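Local coordinates for outer protein YopM (Yersinia pestis, PDB 1JL5), which is a leucine-rich repeat virulence effector that probably alters host cell physiology to favour bacterial survival in host tissues, at residues A[38-43]-A[64-69]; A[44-49]-A[60-65]; A[134-139]-A[156-161]; A[238-243]-A[258-263]; A[277-282]-A[294-299]. All coordinates share one frame; numbering follows the deposited sequence.

Contact 1 (A[38-43]-A[64-69]); sequences EYYNAW and RLRDCL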
# COMPACT_ATOMS: atom_id res chain seq x y z
N GLU A 38 37.36 15.47 38.02
CA GLU A 38 36.18 16.30 38.16
C GLU A 38 35.20 15.97 37.04
O GLU A 38 34.00 15.87 37.27
CB GLU A 38 36.56 17.77 38.12
CG GLU A 38 37.34 18.21 39.35
CD GLU A 38 37.65 19.68 39.34
OE1 GLU A 38 38.38 20.12 38.44
OE2 GLU A 38 37.16 20.39 40.24
N TYR A 39 35.70 15.78 35.83
CA TYR A 39 34.81 15.43 34.72
C TYR A 39 34.22 14.06 34.97
O TYR A 39 33.01 13.87 34.89
CB TYR A 39 35.56 15.44 33.39
CG TYR A 39 35.73 16.82 32.84
CD1 TYR A 39 34.63 17.57 32.46
CD2 TYR A 39 36.99 17.40 32.73
CE1 TYR A 39 34.77 18.87 31.99
CE2 TYR A 39 37.15 18.69 32.26
CZ TYR A 39 36.03 19.42 31.89
OH TYR A 39 36.18 20.70 31.42
N TYR A 40 35.09 13.10 35.28
CA TYR A 40 34.64 11.74 35.55
C TYR A 40 33.55 11.72 36.58
O TYR A 40 32.51 11.09 36.41
CB TYR A 40 35.77 10.88 36.08
CG TYR A 40 36.93 10.67 35.15
CD1 TYR A 40 36.80 10.87 33.78
CD2 TYR A 40 38.15 10.20 35.64
CE1 TYR A 40 37.87 10.60 32.92
CE2 TYR A 40 39.20 9.94 34.80
CZ TYR A 40 39.06 10.14 33.44
OH TYR A 40 40.12 9.85 32.63
N ASN A 41 33.80 12.42 37.68
CA ASN A 41 32.85 12.46 38.77
C ASN A 41 31.61 13.22 38.38
O ASN A 41 30.50 12.85 38.76
CB ASN A 41 33.51 13.07 40.00
CG ASN A 41 34.60 12.18 40.56
OD1 ASN A 41 34.95 11.18 39.94
ND2 ASN A 41 35.13 12.53 41.72
N ALA A 42 31.78 14.30 37.63
CA ALA A 42 30.63 15.07 37.20
C ALA A 42 29.81 14.13 36.32
O ALA A 42 28.59 14.06 36.43
CB ALA A 42 31.08 16.29 36.40
N TRP A 43 30.51 13.38 35.48
CA TRP A 43 29.85 12.45 34.58
C TRP A 43 29.22 11.27 35.29
O TRP A 43 28.12 10.85 34.94
CB TRP A 43 30.84 11.97 33.52
CG TRP A 43 31.31 13.11 32.68
CD1 TRP A 43 30.66 14.29 32.47
CD2 TRP A 43 32.52 13.17 31.92
NE1 TRP A 43 31.39 15.07 31.61
CE2 TRP A 43 32.53 14.41 31.26
CE3 TRP A 43 33.59 12.29 31.72
CZ2 TRP A 43 33.57 14.80 30.41
CZ3 TRP A 43 34.62 12.67 30.88
CH2 TRP A 43 34.60 13.92 30.24
N ARG A 64 31.85 7.26 26.76
CA ARG A 64 32.21 8.05 25.59
C ARG A 64 32.84 9.34 26.06
O ARG A 64 33.86 9.79 25.54
CB ARG A 64 30.96 8.39 24.77
CG ARG A 64 30.10 7.20 24.34
CD ARG A 64 30.68 6.48 23.15
NE ARG A 64 29.83 5.36 22.73
CZ ARG A 64 28.62 5.49 22.19
NH1 ARG A 64 28.10 6.70 21.99
NH2 ARG A 64 27.92 4.41 21.86
N LEU A 65 32.22 9.95 27.07
CA LEU A 65 32.72 11.20 27.63
C LEU A 65 34.15 11.04 28.11
O LEU A 65 35.03 11.83 27.77
CB LEU A 65 31.83 11.63 28.79
CG LEU A 65 30.47 12.19 28.38
CD1 LEU A 65 29.50 12.13 29.54
CD2 LEU A 65 30.67 13.62 27.89
N ARG A 66 34.37 10.00 28.91
CA ARG A 66 35.69 9.73 29.45
C ARG A 66 36.68 9.50 28.33
O ARG A 66 37.75 10.12 28.30
CB ARG A 66 35.63 8.50 30.36
CG ARG A 66 34.69 8.66 31.53
CD ARG A 66 34.72 7.41 32.38
NE ARG A 66 36.07 7.16 32.86
CZ ARG A 66 36.44 7.29 34.13
NH1 ARG A 66 35.56 7.66 35.05
NH2 ARG A 66 37.70 7.05 34.47
N ASP A 67 36.34 8.60 27.42
CA ASP A 67 37.23 8.30 26.31
C ASP A 67 37.55 9.59 25.57
O ASP A 67 38.70 9.85 25.22
CB ASP A 67 36.58 7.31 25.35
CG ASP A 67 37.55 6.81 24.31
OD1 ASP A 67 38.56 6.21 24.70
OD2 ASP A 67 37.30 7.03 23.10
N CYS A 68 36.52 10.40 25.34
CA CYS A 68 36.71 11.65 24.65
C CYS A 68 37.67 12.53 25.43
O CYS A 68 38.62 13.08 24.88
CB CYS A 68 35.38 12.38 24.50
SG CYS A 68 35.57 13.98 23.75
N LEU A 69 37.41 12.66 26.73
CA LEU A 69 38.25 13.46 27.60
C LEU A 69 39.67 12.93 27.59
O LEU A 69 40.62 13.68 27.36
CB LEU A 69 37.70 13.42 29.02
CG LEU A 69 38.37 14.36 30.03
CD1 LEU A 69 38.11 15.80 29.64
CD2 LEU A 69 37.82 14.07 31.42
O HOH W 1 33.11 9.00 35.04

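Contact 2 (A[44-49]-A[60-65]); sequences SEWERN and MAVSRL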
# COMPACT_ATOMS: atom_id res chain seq x y z
N SER A 44 29.90 10.75 36.30
CA SER A 44 29.35 9.63 37.05
C SER A 44 28.15 10.10 37.83
O SER A 44 27.19 9.36 38.00
CB SER A 44 30.41 9.05 37.98
OG SER A 44 31.43 8.44 37.21
N GLU A 45 28.19 11.35 38.28
CA GLU A 45 27.07 11.90 39.04
C GLU A 45 25.90 12.01 38.06
O GLU A 45 24.77 11.64 38.37
CB GLU A 45 27.43 13.28 39.58
CG GLU A 45 26.37 13.92 40.46
CD GLU A 45 25.90 12.99 41.57
OE1 GLU A 45 26.73 12.23 42.12
OE2 GLU A 45 24.69 13.03 41.91
N TRP A 46 26.20 12.53 36.88
CA TRP A 46 25.19 12.68 35.85
C TRP A 46 24.66 11.29 35.53
O TRP A 46 23.46 11.09 35.42
CB TRP A 46 25.82 13.30 34.61
CG TRP A 46 24.97 13.21 33.41
CD1 TRP A 46 23.87 13.96 33.12
CD2 TRP A 46 25.13 12.30 32.33
NE1 TRP A 46 23.34 13.58 31.91
CE2 TRP A 46 24.10 12.55 31.41
CE3 TRP A 46 26.06 11.28 32.04
CZ2 TRP A 46 23.96 11.83 30.22
CZ3 TRP A 46 25.92 10.57 30.86
CH2 TRP A 46 24.88 10.85 29.96
N GLU A 47 25.56 10.34 35.40
CA GLU A 47 25.16 8.98 35.10
C GLU A 47 24.20 8.46 36.16
O GLU A 47 23.16 7.88 35.83
CB GLU A 47 26.37 8.07 35.04
CG GLU A 47 26.03 6.67 34.61
CD GLU A 47 27.24 5.79 34.61
OE1 GLU A 47 28.35 6.32 34.41
OE2 GLU A 47 27.09 4.57 34.79
N ARG A 48 24.54 8.66 37.43
CA ARG A 48 23.71 8.20 38.54
C ARG A 48 22.36 8.88 38.53
O ARG A 48 21.38 8.34 39.04
CB ARG A 48 24.38 8.48 39.89
CG ARG A 48 25.79 7.97 40.02
CD ARG A 48 26.31 8.02 41.45
NE ARG A 48 27.74 7.72 41.50
CZ ARG A 48 28.69 8.63 41.32
NH1 ARG A 48 28.37 9.90 41.09
NH2 ARG A 48 29.97 8.27 41.35
N ASN A 49 22.31 10.09 37.97
CA ASN A 49 21.06 10.84 37.93
C ASN A 49 20.19 10.41 36.78
O ASN A 49 19.14 11.00 36.54
CB ASN A 49 21.33 12.33 37.83
CG ASN A 49 22.03 12.87 39.05
OD1 ASN A 49 21.95 12.28 40.13
ND2 ASN A 49 22.72 13.99 38.89
N MET A 60 27.21 4.35 28.95
CA MET A 60 27.90 4.37 27.67
C MET A 60 28.32 5.81 27.39
O MET A 60 29.43 6.06 26.93
CB MET A 60 26.97 3.89 26.55
CG MET A 60 27.60 3.97 25.17
SD MET A 60 28.97 2.82 24.94
CE MET A 60 30.38 3.85 25.30
N ALA A 61 27.42 6.74 27.67
CA ALA A 61 27.72 8.14 27.46
C ALA A 61 28.95 8.52 28.27
O ALA A 61 29.90 9.10 27.74
CB ALA A 61 26.53 9.00 27.87
N VAL A 62 28.93 8.20 29.56
CA VAL A 62 30.07 8.51 30.42
C VAL A 62 31.31 7.88 29.83
O VAL A 62 32.37 8.49 29.78
CB VAL A 62 29.86 7.98 31.84
CG1 VAL A 62 31.14 8.15 32.64
CG2 VAL A 62 28.72 8.74 32.51
N SER A 63 31.17 6.65 29.37
CA SER A 63 32.28 5.94 28.76
C SER A 63 32.78 6.74 27.56
O SER A 63 33.99 6.90 27.37
CB SER A 63 31.84 4.56 28.31
OG SER A 63 32.90 3.89 27.66
N ARG A 64 31.85 7.26 26.76
CA ARG A 64 32.21 8.05 25.59
C ARG A 64 32.84 9.34 26.06
O ARG A 64 33.86 9.79 25.54
CB ARG A 64 30.96 8.39 24.77
CG ARG A 64 30.10 7.20 24.34
CD ARG A 64 30.68 6.48 23.15
NE ARG A 64 29.83 5.36 22.73
CZ ARG A 64 28.62 5.49 22.19
NH1 ARG A 64 28.10 6.70 21.99
NH2 ARG A 64 27.92 4.41 21.86
N LEU A 65 32.22 9.95 27.07
CA LEU A 65 32.72 11.20 27.63
C LEU A 65 34.15 11.04 28.11
O LEU A 65 35.03 11.83 27.77
CB LEU A 65 31.83 11.63 28.79
CG LEU A 65 30.47 12.19 28.38
CD1 LEU A 65 29.50 12.13 29.54
CD2 LEU A 65 30.67 13.62 27.89

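Contact 3 (A[134-139]-A[156-161]); sequences EYLGVS and KIIDVD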
# COMPACT_ATOMS: atom_id res chain seq x y z
N GLU A 134 30.70 25.47 13.07
CA GLU A 134 30.73 25.32 11.63
C GLU A 134 29.50 24.52 11.19
O GLU A 134 28.93 24.76 10.13
CB GLU A 134 31.99 24.57 11.20
CG GLU A 134 33.25 25.40 11.29
CD GLU A 134 34.49 24.56 11.10
OE1 GLU A 134 34.38 23.44 10.55
OE2 GLU A 134 35.59 25.01 11.50
N TYR A 135 29.11 23.57 12.03
CA TYR A 135 27.97 22.73 11.73
C TYR A 135 26.97 22.77 12.87
O TYR A 135 27.29 22.44 14.02
CB TYR A 135 28.45 21.29 11.51
CG TYR A 135 27.39 20.35 10.98
CD1 TYR A 135 26.22 20.11 11.70
CD2 TYR A 135 27.57 19.67 9.78
CE1 TYR A 135 25.26 19.22 11.23
CE2 TYR A 135 26.62 18.78 9.30
CZ TYR A 135 25.46 18.56 10.03
OH TYR A 135 24.51 17.68 9.57
N LEU A 136 25.76 23.21 12.56
CA LEU A 136 24.70 23.28 13.54
C LEU A 136 23.63 22.27 13.14
O LEU A 136 22.74 22.57 12.35
CB LEU A 136 24.09 24.68 13.59
CG LEU A 136 22.91 24.83 14.55
CD1 LEU A 136 23.36 24.51 15.97
CD2 LEU A 136 22.37 26.24 14.48
N GLY A 137 23.76 21.06 13.67
CA GLY A 137 22.80 20.01 13.37
C GLY A 137 21.84 19.85 14.52
O GLY A 137 22.14 19.19 15.51
N VAL A 138 20.67 20.47 14.39
CA VAL A 138 19.65 20.42 15.43
C VAL A 138 18.31 20.03 14.84
O VAL A 138 17.26 20.43 15.34
CB VAL A 138 19.51 21.77 16.12
CG1 VAL A 138 20.80 22.12 16.86
CG2 VAL A 138 19.20 22.84 15.09
N SER A 139 18.34 19.25 13.77
CA SER A 139 17.11 18.84 13.14
C SER A 139 16.36 17.94 14.10
O SER A 139 16.95 17.38 15.04
CB SER A 139 17.39 18.08 11.85
OG SER A 139 18.03 16.85 12.12
N LYS A 156 28.77 27.00 8.63
CA LYS A 156 28.62 26.62 7.23
C LYS A 156 27.35 25.81 7.00
O LYS A 156 26.65 26.00 6.01
CB LYS A 156 29.83 25.79 6.79
CG LYS A 156 31.17 26.51 6.91
CD LYS A 156 32.33 25.54 6.67
CE LYS A 156 33.67 26.19 7.01
NZ LYS A 156 33.66 26.91 8.32
N ILE A 157 27.05 24.91 7.93
CA ILE A 157 25.87 24.08 7.80
C ILE A 157 24.91 24.27 8.96
O ILE A 157 25.28 24.12 10.12
CB ILE A 157 26.23 22.57 7.73
CG1 ILE A 157 27.02 22.26 6.46
CG2 ILE A 157 24.96 21.73 7.75
CD1 ILE A 157 28.46 22.65 6.55
N ILE A 158 23.68 24.64 8.64
CA ILE A 158 22.65 24.81 9.64
C ILE A 158 21.56 23.83 9.27
O ILE A 158 20.94 23.94 8.20
CB ILE A 158 22.02 26.23 9.65
CG1 ILE A 158 22.95 27.24 10.32
CG2 ILE A 158 20.69 26.20 10.41
CD1 ILE A 158 24.28 27.37 9.66
N ASP A 159 21.34 22.85 10.13
CA ASP A 159 20.29 21.89 9.89
C ASP A 159 19.34 22.01 11.07
O ASP A 159 19.59 21.47 12.14
CB ASP A 159 20.84 20.47 9.84
CG ASP A 159 19.77 19.45 9.54
OD1 ASP A 159 18.58 19.84 9.48
OD2 ASP A 159 20.10 18.27 9.37
N VAL A 160 18.27 22.77 10.86
CA VAL A 160 17.27 22.95 11.90
C VAL A 160 15.98 22.35 11.37
O VAL A 160 14.88 22.70 11.80
CB VAL A 160 17.05 24.43 12.20
CG1 VAL A 160 18.33 25.03 12.75
CG2 VAL A 160 16.61 25.16 10.94
N ASP A 161 16.13 21.43 10.43
CA ASP A 161 14.99 20.75 9.85
C ASP A 161 14.17 20.09 10.94
O ASP A 161 14.70 19.66 11.96
CB ASP A 161 15.46 19.70 8.84
CG ASP A 161 14.33 18.79 8.38
OD1 ASP A 161 13.90 17.93 9.17
OD2 ASP A 161 13.86 18.95 7.23

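Contact 4 (A[238-243]-A[258-263]); sequences FLTTIY and SLEALN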
# COMPACT_ATOMS: atom_id res chain seq x y z
N PHE A 238 24.30 28.29 -10.78
CA PHE A 238 24.71 27.09 -10.07
C PHE A 238 23.55 26.32 -9.48
O PHE A 238 23.73 25.24 -8.93
CB PHE A 238 25.70 27.49 -8.97
CG PHE A 238 26.82 28.35 -9.47
CD1 PHE A 238 27.73 27.86 -10.41
CD2 PHE A 238 26.95 29.66 -9.03
CE1 PHE A 238 28.74 28.67 -10.91
CE2 PHE A 238 27.97 30.48 -9.52
CZ PHE A 238 28.86 29.98 -10.46
N LEU A 239 22.35 26.88 -9.59
CA LEU A 239 21.18 26.21 -9.06
C LEU A 239 20.87 25.03 -9.97
O LEU A 239 20.41 25.20 -11.09
CB LEU A 239 20.00 27.17 -9.00
CG LEU A 239 18.75 26.63 -8.29
CD1 LEU A 239 19.13 25.99 -6.96
CD2 LEU A 239 17.78 27.78 -8.08
N THR A 240 21.15 23.83 -9.48
CA THR A 240 20.92 22.64 -10.28
C THR A 240 19.76 21.83 -9.77
O THR A 240 19.24 20.96 -10.46
CB THR A 240 22.16 21.77 -10.30
OG1 THR A 240 22.59 21.54 -8.95
CG2 THR A 240 23.28 22.47 -11.07
N THR A 241 19.34 22.10 -8.54
CA THR A 241 18.23 21.37 -7.98
C THR A 241 17.18 22.27 -7.41
O THR A 241 17.45 23.12 -6.56
CB THR A 241 18.68 20.41 -6.88
OG1 THR A 241 19.41 19.33 -7.48
CG2 THR A 241 17.46 19.84 -6.15
N ILE A 242 15.96 22.09 -7.89
CA ILE A 242 14.85 22.86 -7.38
C ILE A 242 13.73 21.91 -7.07
O ILE A 242 13.25 21.19 -7.94
CB ILE A 242 14.30 23.87 -8.39
CG1 ILE A 242 15.31 24.99 -8.63
CG2 ILE A 242 12.99 24.46 -7.85
CD1 ILE A 242 14.84 25.97 -9.68
N TYR A 243 13.34 21.90 -5.81
CA TYR A 243 12.22 21.11 -5.36
C TYR A 243 11.27 22.16 -4.88
O TYR A 243 11.56 22.89 -3.93
CB TYR A 243 12.62 20.18 -4.21
CG TYR A 243 13.08 18.84 -4.69
CD1 TYR A 243 14.11 18.73 -5.63
CD2 TYR A 243 12.48 17.67 -4.24
CE1 TYR A 243 14.52 17.50 -6.10
CE2 TYR A 243 12.89 16.42 -4.71
CZ TYR A 243 13.91 16.35 -5.64
OH TYR A 243 14.32 15.13 -6.12
N SER A 258 21.35 25.98 -15.62
CA SER A 258 21.99 24.69 -15.48
C SER A 258 21.20 23.77 -14.58
O SER A 258 21.74 22.82 -14.02
CB SER A 258 23.40 24.87 -14.94
OG SER A 258 24.19 25.60 -15.86
N LEU A 259 19.91 24.04 -14.45
CA LEU A 259 19.06 23.22 -13.61
C LEU A 259 19.19 21.77 -14.04
O LEU A 259 19.13 21.46 -15.23
CB LEU A 259 17.61 23.67 -13.73
CG LEU A 259 16.68 23.02 -12.71
CD1 LEU A 259 17.10 23.44 -11.31
CD2 LEU A 259 15.25 23.44 -13.00
N GLU A 260 19.35 20.89 -13.08
CA GLU A 260 19.47 19.47 -13.38
C GLU A 260 18.28 18.70 -12.86
O GLU A 260 17.82 17.74 -13.47
CB GLU A 260 20.73 18.91 -12.75
CG GLU A 260 22.00 19.40 -13.38
CD GLU A 260 23.21 19.03 -12.56
OE1 GLU A 260 23.23 17.91 -12.01
OE2 GLU A 260 24.14 19.86 -12.47
N ALA A 261 17.80 19.11 -11.70
CA ALA A 261 16.68 18.44 -11.09
C ALA A 261 15.61 19.43 -10.75
O ALA A 261 15.83 20.42 -10.05
CB ALA A 261 17.13 17.70 -9.82
N LEU A 262 14.42 19.18 -11.29
CA LEU A 262 13.30 20.04 -11.03
C LEU A 262 12.15 19.18 -10.56
O LEU A 262 11.65 18.34 -11.30
CB LEU A 262 12.89 20.80 -12.28
CG LEU A 262 11.65 21.68 -12.09
CD1 LEU A 262 11.91 22.72 -11.01
CD2 LEU A 262 11.27 22.34 -13.39
N ASN A 263 11.77 19.37 -9.32
CA ASN A 263 10.64 18.65 -8.80
C ASN A 263 9.64 19.71 -8.42
O ASN A 263 9.86 20.47 -7.49
CB ASN A 263 11.00 17.82 -7.58
CG ASN A 263 9.84 16.99 -7.12
OD1 ASN A 263 8.68 17.40 -7.24
ND2 ASN A 263 10.13 15.81 -6.59
O HOH W 2 12.01 13.72 -6.02

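Contact 5 (A[277-282]-A[294-299]); sequences QSLTFL and ELPPNL. With CA (calcium ion), chain E.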
# COMPACT_ATOMS: atom_id res chain seq x y z
N GLN A 277 18.80 22.22 -20.71
CA GLN A 277 19.19 20.94 -21.25
C GLN A 277 19.96 20.15 -20.23
O GLN A 277 20.22 18.97 -20.40
CB GLN A 277 20.03 21.15 -22.50
CG GLN A 277 19.22 21.74 -23.62
CD GLN A 277 20.09 22.24 -24.72
OE1 GLN A 277 20.87 21.48 -25.30
NE2 GLN A 277 19.98 23.53 -25.02
N SER A 278 20.34 20.82 -19.15
CA SER A 278 21.06 20.17 -18.08
C SER A 278 20.07 19.37 -17.22
O SER A 278 20.47 18.59 -16.37
CB SER A 278 21.74 21.22 -17.22
OG SER A 278 20.83 22.26 -16.93
N LEU A 279 18.78 19.58 -17.47
CA LEU A 279 17.75 18.90 -16.69
C LEU A 279 17.75 17.41 -16.95
O LEU A 279 17.46 16.95 -18.06
CB LEU A 279 16.38 19.49 -17.01
CG LEU A 279 15.31 19.26 -15.94
CD1 LEU A 279 15.75 19.92 -14.64
CD2 LEU A 279 13.99 19.82 -16.41
N THR A 280 18.06 16.65 -15.92
CA THR A 280 18.10 15.20 -16.02
C THR A 280 17.00 14.59 -15.17
O THR A 280 16.61 13.44 -15.36
CB THR A 280 19.43 14.66 -15.52
OG1 THR A 280 19.64 15.12 -14.19
CG2 THR A 280 20.57 15.15 -16.41
N PHE A 281 16.51 15.37 -14.22
CA PHE A 281 15.47 14.91 -13.33
C PHE A 281 14.33 15.90 -13.35
O PHE A 281 14.48 17.06 -12.96
CB PHE A 281 16.02 14.77 -11.91
CG PHE A 281 14.99 14.36 -10.90
CD1 PHE A 281 14.02 15.26 -10.47
CD2 PHE A 281 14.99 13.07 -10.37
CE1 PHE A 281 13.05 14.88 -9.55
CE2 PHE A 281 14.02 12.68 -9.45
CZ PHE A 281 13.05 13.59 -9.04
N LEU A 282 13.18 15.44 -13.81
CA LEU A 282 12.03 16.30 -13.88
C LEU A 282 10.80 15.64 -13.29
O LEU A 282 10.34 14.60 -13.77
CB LEU A 282 11.75 16.68 -15.33
CG LEU A 282 10.55 17.59 -15.57
CD1 LEU A 282 10.73 18.90 -14.82
CD2 LEU A 282 10.41 17.83 -17.06
N GLU A 294 7.71 19.23 -24.79
CA GLU A 294 9.15 19.06 -24.87
C GLU A 294 9.73 18.48 -23.61
O GLU A 294 9.22 18.67 -22.51
CB GLU A 294 9.86 20.40 -25.07
CG GLU A 294 9.58 21.12 -26.34
CD GLU A 294 10.52 22.30 -26.50
OE1 GLU A 294 10.57 23.14 -25.58
OE2 GLU A 294 11.20 22.36 -27.54
N LEU A 295 10.84 17.78 -23.78
CA LEU A 295 11.55 17.21 -22.66
C LEU A 295 13.01 17.50 -22.90
O LEU A 295 13.48 17.47 -24.03
CB LEU A 295 11.30 15.71 -22.58
CG LEU A 295 9.87 15.38 -22.17
CD1 LEU A 295 9.69 13.87 -22.14
CD2 LEU A 295 9.59 15.99 -20.79
N PRO A 296 13.74 17.82 -21.83
CA PRO A 296 15.16 18.11 -21.95
C PRO A 296 15.81 16.92 -22.67
O PRO A 296 15.44 15.77 -22.43
CB PRO A 296 15.60 18.25 -20.50
CG PRO A 296 14.38 18.80 -19.84
CD PRO A 296 13.28 17.97 -20.44
N PRO A 297 16.78 17.18 -23.55
CA PRO A 297 17.47 16.13 -24.31
C PRO A 297 18.27 15.14 -23.48
O PRO A 297 18.58 14.05 -23.95
CB PRO A 297 18.35 16.94 -25.26
CG PRO A 297 18.75 18.09 -24.40
CD PRO A 297 17.44 18.48 -23.76
N ASN A 298 18.61 15.53 -22.26
CA ASN A 298 19.40 14.67 -21.39
C ASN A 298 18.62 14.22 -20.17
O ASN A 298 19.20 13.80 -19.17
CB ASN A 298 20.65 15.41 -20.95
CG ASN A 298 21.36 16.07 -22.10
OD1 ASN A 298 21.73 15.40 -23.07
ND2 ASN A 298 21.55 17.38 -22.02
N LEU A 299 17.31 14.33 -20.24
CA LEU A 299 16.47 13.94 -19.12
C LEU A 299 16.64 12.45 -18.84
O LEU A 299 16.53 11.63 -19.75
CB LEU A 299 15.00 14.23 -19.43
CG LEU A 299 14.07 14.30 -18.23
CD1 LEU A 299 14.41 15.53 -17.40
CD2 LEU A 299 12.63 14.38 -18.72
CA CA E . 12.49 23.92 -26.25
O HOH W 3 22.12 18.82 -24.73
O HOH W 4 10.68 25.10 -27.74
O HOH W 5 13.96 25.41 -27.39

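Contact 1 (A[38-43]-A[64-69])
With chi1 near -60° in both, CG of Tyr40 and CG of Arg66 each stand beside their own backbone N, and the bend at chi3 of Arg66 (59°) brings NE beside the Tyr40 ring; beyond it the guanidinium lies flat on the ring. The planes differ by only 16°, and CZ of Arg66 sits 3.5 Å from the Tyr40 ring centroid, a stacked cation-pi pair. Water 1 links the same two residues, accepting from Arg66 NH1 at 2.8 Å and donating to the backbone oxygen Tyr40 O. Deeper in, Leu65 CB lies over the six-membered ring of Trp43, 3.5 Å from its centroid, in a CH-pi contact, while Leu69 CB meets the indole edge in plane, 3.4 Å from Trp43 CH2. The helices form the N-terminal antiparallel hairpin. Outside it, Tyr40 OH bonds Asp70 OD1 and Trp43 NE1 bonds Glu88 O. A buried apolar layer thus lies beside a polar one, where stack and water probably limit guanidinium rotation and the ring's pi electrons favour its charge.

Contact 2 (A[44-49]-A[60-65])
Ala61 CB meets the six-membered ring of Trp46 at its edge, 3.2 Å from CH2, and Val62 CG2 reaches the same edge in plane, 3.7 Å from Trp46 CE3. These are contacts of an antiparallel alpha-helical hairpin, the N-terminal part of the modelled chain ahead of the leucine-rich repeats; the axes of 44-48 and 60-65 pass 9.6 Å apart at 166°. The indole and the Val62 side chain run past one another, pointing opposite ways, and Leu65 CD1 approaches Trp46 CZ3 obliquely at a looser 4.1 Å. The same methyl, Val62 CG2, also meets Glu47, whose side chain crosses that of Val62 at about a right angle. CB of Glu47 packs 3.5 Å from Val62 CG2, so the acidic chain supplies its aliphatic part as well as its carboxylate to this contact.

A second shell surrounds these groups. Trp46 has CG anti to its backbone N (chi1 167°), and beyond that torsion its NE1 is hydrogen-bonded to Ser85 OG. Arg58 makes a cation-pi contact with the indole and donates from NH1 to Trp46 O, tying the start of helix 58-71 to the end of helix 36-48. Pro87 and Leu83, from loops, also touch Trp46. Glu47 is extended beyond CG (chi2 -178°), and OE1 ends 3.1 Å from Val62 CG2.

Contact 3 (A[134-139]-A[156-161])
The carbonyl oxygen of Glu134 takes two backbone donors: Ile157 N at 2.9 Å, nearly along the C=O axis, and Lys156 N at 2.7 Å, tilted 19° from the carbonyl plane. From there parallel pairing proceeds through Leu136 N to Ile157 O and Asp159 N to Leu136 O, both 2.6 Å, then Val138 N to Asp159 O. Tyr135 and Ile157 share one face of the strands; Ile157 CG2 lies over the phenol ring, 3.9 Å from its centroid, a CH-pi contact. CG of Tyr135 is anti to the backbone N (chi1 -171°), and the ring edge passes Gly137 CA in plane, where a glycine lets it come close. At the strand end Asp159 OD1 accepts from Asp161 N, an Asx turn. Leu136 and Ile158 point to the opposite, buried face, as leucine-rich repeats place their core residues. These two strands, from repeats 4 and 5, lie between strand 115-117, which bonds the backbone of Tyr135 and Gly137, and strand 177-179, whose Phe177 and Ile178 touch Ile157 and Ile158.

Contact 4 (A[238-243]-A[258-263])
Asn263 reaches Tyr243 with its first side-chain carbon: CB sits over the centre of the phenol ring, 3.5 Å from the centroid, a CH-pi contact. The setting is the parallel strand pair 241-243 and 261-263 of a leucine-rich repeat solenoid, from repeats 9 and 10. Farther out, CG of Asn263 lies 3.9 Å from Tyr243 CE2, and the amide is turned 47° against the ring. At the tip, ND2 comes 3.4 Å from Tyr243 CE2 and donates to water 2, which also bonds Tyr243 OH; OD1 instead accepts from Arg265 N. The amide is therefore held at both heteroatoms, and chi1 of -176° sets CG anti to the backbone N. Behind this pair the strands are joined by Ile242 N to Ala261 O and Asn263 N to Ile242 O. On the buried face Ile242 CB packs on Leu262 CD1, and its CG1 on Leu259 CD1, the aliphatic core filling expected of leucine-rich repeats. At the strand entrance Thr240 O is shared by two donors, Ala261 N at 2.7 Å and Glu260 N at 2.6 Å, the latter tilted 19° from the carbonyl plane.

Contact 5 (A[277-282]-A[294-299])
A side-chain amide makes the direct hydrogen bond between these two segments: Asn298 ND2 donates to Gln277 O at 2.6 Å, tilted 34° from the carbonyl plane. With chi1 at -48°, CG of Asn298 stands beside its backbone N, 3.5 Å from Gln277 O. Water 3 bridges the same pair, donating to Gln277 OE1 and accepting from Asn298 ND2. Beneath, Pro296 CG packs 3.5 Å from Leu279 CB, and Pro297 CD meets Gln277 CG where the side chains cross at about a right angle. Pro296 to Leu299 form a type I beta turn, closed by Leu299 N to Pro296 O at 3.2 Å; Leu299 CD1 lies 3.6 Å from Leu282 CB in the repeat core. Glu294 binds a calcium ion through both carboxylate oxygens, OE1 at 2.2 Å and OE2 at 2.4 Å, with waters 4 and 5, and Glu274 also binds it. The contact joins the approach to strand 281-283 with the loop leading into strand 301-303; Leu282 lies between Leu262 of strand 261-263 and Leu302.

From the N terminus, contacts 1 and 2 close the helical hairpin: 44-49 with 60-65 closes the inner loop and 38-43 with 64-69 the outer one around it, sharing Arg64 and Leu65, with Trp43 O packed on Val62 CG2. The remaining contacts follow in series, each closing a separate loop of one repeat turn. Contact 3 lies about 26 Å, centre to centre, from contacts 1 and 2, and contact 4 about 22 Å beyond contact 3. Contacts 4 and 5 adjoin: Glu260 O and Thr280 N, 2.7 Å apart, probably form a hydrogen bond between the residues that lead into neighbouring strands 261-263 and 281-283. None cross, as expected of a solenoid built from consecutive turns.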